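Local coordinates for possible protein of nuclear scaffold (Encephalitozoon cuniculi, PDB 3KAE), which serves as the Cdc27 (APC3) subunit of the anaphase-promoting complex and forms a homodimer through its N-terminal tetratricopeptide repeat domain, the part present here, at the interface of chains A and B. Sequence-based numbering; all coordinates share one arbitrary frame. Chains: chain A/B, Possible protein of nuclear scaffold.

Contact 1: the interface of chains A and B. Residues chain A 5, 24, 27; chain B 176-177, 206.
A:Leu5 and A:Cys27 pack against B:Ile176 in the homodimer of the Cdc27 N-terminal domain, a tetratricopeptide repeat protein of the APC3 family. Chain A brings helices 5-14 and 18-28. Chain B brings the first turns of helices 176-190 and 206-220.

The apolar contacts centre on B:Ile176. Both its arms touch chain A. The branch methyl CG2 lies 3.8 Å from CD1 of A:Leu5, and the two side chains cross at about a right angle. The longer arm has CG1 anti to the backbone N (chi1 163°), which carries its end methyl towards A:Cys27. There CD1 of B:Ile176 comes within 3.9 Å of CB of A:Cys27. CG2 also reaches the same CB from further off, at 4.2 Å. A:Cys27 therefore sits against both arms of the isoleucine, and it has 55 Å² of its surface hidden by chain B.

The sulfur of A:Cys27 serves a second helix. SG is 4.0 Å from CD1 of B:Ile206, a loose touch that hides little of the isoleucine. The cysteine thus bridges two helices of chain B.

A mixed contact lies on the other side of A:Leu5. Its second methyl, CD2, is 3.9 Å from the carboxylate oxygen OE1 of B:Glu177. The two side chains run past each other in opposite directions. The glutamate chain bends at chi2 (-83°). This folds the carboxylate back towards the start of its own helix, with OE1 beside the leucine methyl. A:Leu24 packs beside A:Leu5 in chain A, and its CD2 is 4.3 Å from CB of B:Glu177. It gives a light apolar backing where the methylene part of the glutamate meets chain A.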
ATOM      1  N   LEU A   5     -18.688  10.046  -3.091  1.00 58.82           N
ATOM      2  CA  LEU A   5     -17.480   9.474  -3.695  1.00 69.31           C
ATOM      3  C   LEU A   5     -16.374   9.173  -2.665  1.00 66.69           C
ATOM      4  O   LEU A   5     -15.557   8.280  -2.862  1.00 56.08           O
ATOM      5  CB  LEU A   5     -16.930  10.398  -4.794  1.00 65.35           C
ATOM      6  CG  LEU A   5     -17.637  10.402  -6.148  1.00 80.98           C
ATOM      7  CD1 LEU A   5     -17.009  11.399  -7.131  1.00 62.11           C
ATOM      8  CD2 LEU A   5     -17.633   8.998  -6.727  1.00 95.49           C
ATOM      9  N   LEU A  24     -12.187   7.188  -9.202  1.00 41.60           N
ATOM     10  CA  LEU A  24     -13.113   7.969  -8.395  1.00 39.47           C
ATOM     11  C   LEU A  24     -12.470   9.255  -7.883  1.00 64.21           C
ATOM     12  O   LEU A  24     -13.143  10.265  -7.663  1.00 66.42           O
ATOM     13  CB  LEU A  24     -13.633   7.145  -7.232  1.00 40.38           C
ATOM     14  CG  LEU A  24     -14.560   5.980  -7.572  1.00 57.33           C
ATOM     15  CD1 LEU A  24     -14.984   5.309  -6.269  1.00 70.44           C
ATOM     16  CD2 LEU A  24     -15.777   6.453  -8.374  1.00 60.14           C
ATOM     17  N   CYS A  27     -12.503  11.884 -10.652  1.00 53.23           N
ATOM     18  CA  CYS A  27     -13.823  12.501 -10.768  1.00 55.71           C
ATOM     19  C   CYS A  27     -13.986  13.639  -9.781  1.00 70.38           C
ATOM     20  O   CYS A  27     -14.692  14.604 -10.042  1.00 72.70           O
ATOM     21  CB  CYS A  27     -14.918  11.464 -10.484  1.00 39.72           C
ATOM     22  SG  CYS A  27     -14.988  10.081 -11.638  1.00 60.28           S
TER
ATOM     23  N   ILE B 176     -21.595  10.538 -10.946  1.00 79.17           N
ATOM     24  CA  ILE B 176     -20.767  11.020 -12.041  1.00 72.95           C
ATOM     25  C   ILE B 176     -20.131   9.838 -12.758  1.00 72.53           C
ATOM     26  O   ILE B 176     -19.922   9.864 -13.967  1.00 73.94           O
ATOM     27  CB  ILE B 176     -19.694  12.021 -11.568  1.00 75.66           C
ATOM     28  CG1 ILE B 176     -18.601  12.181 -12.630  1.00 73.27           C
ATOM     29  CG2 ILE B 176     -19.110  11.572 -10.252  1.00 82.29           C
ATOM     30  CD1 ILE B 176     -17.735  13.410 -12.452  1.00 67.27           C
ATOM     31  N   GLU B 177     -19.841   8.784 -12.012  1.00 77.25           N
ATOM     32  CA  GLU B 177     -19.269   7.597 -12.625  1.00 78.47           C
ATOM     33  C   GLU B 177     -20.318   6.832 -13.431  1.00 71.54           C
ATOM     34  O   GLU B 177     -19.999   6.231 -14.452  1.00 65.12           O
ATOM     35  CB  GLU B 177     -18.594   6.695 -11.578  1.00 74.64           C
ATOM     36  CG  GLU B 177     -19.538   5.920 -10.663  1.00 77.14           C
ATOM     37  CD  GLU B 177     -20.032   6.735  -9.482  1.00 84.29           C
ATOM     38  OE1 GLU B 177     -20.066   7.981  -9.565  1.00 93.35           O
ATOM     39  OE2 GLU B 177     -20.396   6.121  -8.462  1.00 79.96           O
ATOM     40  N   ILE B 206     -11.219  12.373 -15.607  1.00 64.10           N
ATOM     41  CA  ILE B 206     -12.145  11.388 -16.157  1.00 58.06           C
ATOM     42  C   ILE B 206     -12.043  11.335 -17.688  1.00 67.95           C
ATOM     43  O   ILE B 206     -12.245  10.278 -18.309  1.00 55.89           O
ATOM     44  CB  ILE B 206     -13.598  11.693 -15.727  1.00 56.95           C
ATOM     45  CG1 ILE B 206     -14.513  10.513 -16.037  1.00 56.85           C
ATOM     46  CG2 ILE B 206     -14.107  12.995 -16.378  1.00 52.08           C
ATOM     47  CD1 ILE B 206     -15.917  10.665 -15.481  1.00 63.63           C
TER

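Contact 2: the interface of chains A and B. Residues chain A 107-109, 112; chain B 11, 14-15.
The loop of chain A between helices 101-104 and 113-126 meets the end of helix 5-14 of chain B and the residue that follows it. B:Tyr15 points its phenol into this loop, and B:Arg14 and B:Lys11 reach it from the helix.

The phenol oxygen is held from more than one side. OH of B:Tyr15 donates to OD2 of A:Asp112 at 2.5 Å, a short bond that uses the anti lone pair of the carboxylate oxygen. The carboxylate is turned 71° from the ring plane. The same OH accepts a bond from the backbone N of A:Asp109 at 3.0 Å, bent to 135° at the hydrogen. The ring is also packed against chain A. CG2 of A:Val108 lies 3.4 Å from CE2 of B:Tyr15, and the side chains cross at about a right angle.

B:Arg14 bends at chi3 (76°) and gives NH1 to the backbone O of A:Phe107 at 2.7 Å. The donor lies in the carbonyl plane, and the oxygen lies close to the guanidinium plane. One face of the guanidinium is covered by its neighbour B:Tyr15, whose CE1 sits 3.8 Å above its centre. The tyrosine ring is tilted to this face and should limit how the guanidinium can turn.

A:Asp112 also forms longer salt bridges. Its OD2 is 3.9 Å from NH2 of B:Arg14, and its OD1 is 3.9 Å from NZ of B:Lys11. The two positive groups probably favour the charged carboxylate. In the fold, A:Asp112 directly precedes helix 113-126, so the loop joins two helices of the chain A superhelix and receives the first helix of chain B.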
ATOM      1  N   PHE A 107      -3.605  11.970   6.719  1.00 62.19           N
ATOM      2  CA  PHE A 107      -2.706  13.112   6.664  1.00 68.66           C
ATOM      3  C   PHE A 107      -1.614  13.084   7.712  1.00 70.66           C
ATOM      4  O   PHE A 107      -1.709  12.403   8.733  1.00 71.30           O
ATOM      5  CB  PHE A 107      -3.473  14.429   6.758  1.00 72.19           C
ATOM      6  CG  PHE A 107      -4.260  14.762   5.518  1.00 86.34           C
ATOM      7  CD1 PHE A 107      -4.120  14.000   4.364  1.00 88.37           C
ATOM      8  CD2 PHE A 107      -5.117  15.856   5.496  1.00 86.75           C
ATOM      9  CE1 PHE A 107      -4.838  14.302   3.219  1.00 83.80           C
ATOM     10  CE2 PHE A 107      -5.835  16.166   4.351  1.00 90.99           C
ATOM     11  CZ  PHE A 107      -5.693  15.385   3.212  1.00 85.54           C
ATOM     12  N   VAL A 108      -0.581  13.865   7.436  1.00 69.82           N
ATOM     13  CA  VAL A 108       0.639  13.895   8.227  1.00 56.53           C
ATOM     14  C   VAL A 108       0.650  15.057   9.216  1.00 57.21           C
ATOM     15  O   VAL A 108       0.455  16.208   8.843  1.00 74.05           O
ATOM     16  CB  VAL A 108       1.845  14.009   7.275  1.00 53.88           C
ATOM     17  CG1 VAL A 108       2.893  14.957   7.818  1.00 58.12           C
ATOM     18  CG2 VAL A 108       2.388  12.629   6.940  1.00 59.10           C
ATOM     19  N   ASP A 109       0.881  14.746  10.485  1.00 73.02           N
ATOM     20  CA  ASP A 109       0.991  15.764  11.526  1.00 66.38           C
ATOM     21  C   ASP A 109       2.461  16.191  11.677  1.00 75.06           C
ATOM     22  O   ASP A 109       3.336  15.355  11.913  1.00 84.12           O
ATOM     23  CB  ASP A 109       0.426  15.196  12.837  1.00 68.17           C
ATOM     24  CG  ASP A 109       0.439  16.201  13.985  1.00 89.00           C
ATOM     25  OD1 ASP A 109       0.912  17.342  13.798  1.00 96.87           O
ATOM     26  OD2 ASP A 109      -0.028  15.841  15.088  1.00 91.62           O
ATOM     27  N   ASP A 112       4.910  14.870  14.390  1.00 72.43           N
ATOM     28  CA  ASP A 112       5.454  13.513  14.361  1.00 62.19           C
ATOM     29  C   ASP A 112       6.814  13.497  13.671  1.00 54.40           C
ATOM     30  O   ASP A 112       7.006  12.819  12.666  1.00 74.18           O
ATOM     31  CB  ASP A 112       4.484  12.559  13.663  1.00 53.17           C
ATOM     32  CG  ASP A 112       3.111  12.544  14.312  1.00 74.50           C
ATOM     33  OD1 ASP A 112       3.032  12.818  15.527  1.00 93.65           O
ATOM     34  OD2 ASP A 112       2.111  12.252  13.620  1.00 79.93           O
TER
ATOM     35  N   LYS B  11      -0.067   4.515  13.247  1.00 50.18           N
ATOM     36  CA  LYS B  11       0.714   5.684  12.895  1.00 36.98           C
ATOM     37  C   LYS B  11       1.813   5.370  11.893  1.00 46.21           C
ATOM     38  O   LYS B  11       2.082   6.170  10.992  1.00 52.88           O
ATOM     39  CB  LYS B  11       1.282   6.378  14.136  1.00 48.30           C
ATOM     40  CG  LYS B  11       1.756   7.786  13.830  1.00 49.87           C
ATOM     41  CD  LYS B  11       2.277   8.494  15.066  1.00 79.55           C
ATOM     42  CE  LYS B  11       1.156   8.884  16.014  1.00 91.08           C
ATOM     43  NZ  LYS B  11       1.685   9.598  17.216  1.00 99.25           N
ATOM     44  N   ARG B  14       0.109   4.844   8.353  1.00 44.98           N
ATOM     45  CA  ARG B  14      -0.161   6.192   7.877  1.00 35.47           C
ATOM     46  C   ARG B  14       1.091   6.906   7.387  1.00 48.11           C
ATOM     47  O   ARG B  14       1.014   7.720   6.485  1.00 56.76           O
ATOM     48  CB  ARG B  14      -0.891   7.003   8.947  1.00 39.51           C
ATOM     49  CG  ARG B  14      -0.688   8.494   8.848  1.00 70.30           C
ATOM     50  CD  ARG B  14      -1.786   9.246   9.584  1.00 78.73           C
ATOM     51  NE  ARG B  14      -1.624   9.229  11.033  1.00 83.36           N
ATOM     52  CZ  ARG B  14      -1.246  10.282  11.753  1.00 88.98           C
ATOM     53  NH1 ARG B  14      -0.991  11.441  11.162  1.00 81.46           N
ATOM     54  NH2 ARG B  14      -1.126  10.180  13.073  1.00 85.69           N
ATOM     55  N   TYR B  15       2.258   6.580   7.935  1.00 58.71           N
ATOM     56  CA  TYR B  15       3.499   7.211   7.461  1.00 34.08           C
ATOM     57  C   TYR B  15       4.241   6.342   6.454  1.00 30.11           C
ATOM     58  O   TYR B  15       5.310   6.703   5.959  1.00 34.50           O
ATOM     59  CB  TYR B  15       4.409   7.614   8.636  1.00 43.80           C
ATOM     60  CG  TYR B  15       3.964   8.898   9.319  1.00 43.50           C
ATOM     61  CD1 TYR B  15       3.024   8.874  10.336  1.00 44.50           C
ATOM     62  CD2 TYR B  15       4.477  10.137   8.926  1.00 44.50           C
ATOM     63  CE1 TYR B  15       2.608  10.042  10.960  1.00 46.52           C
ATOM     64  CE2 TYR B  15       4.061  11.316   9.534  1.00 46.83           C
ATOM     65  CZ  TYR B  15       3.126  11.258  10.549  1.00 52.68           C
ATOM     66  OH  TYR B  15       2.708  12.416  11.160  1.00 60.82           O
TER

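Contact 1 and contact 2 lie about 27 Å apart, measured between the centres of their C-alpha atoms. They share no residue, but both use helix 5-14, from chain A in contact 1 and from chain B in contact 2. The dimer is two-fold symmetric, so each contact has a twin with the chains exchanged. By this symmetry each N-terminal helix meets the partner's later helices near its start and the partner's middle loop near its end. Apolar packing at its start and polar bonds at and just past its end hold the chains together at two separate places. This fits the homodimer of tetratricopeptide repeat domains.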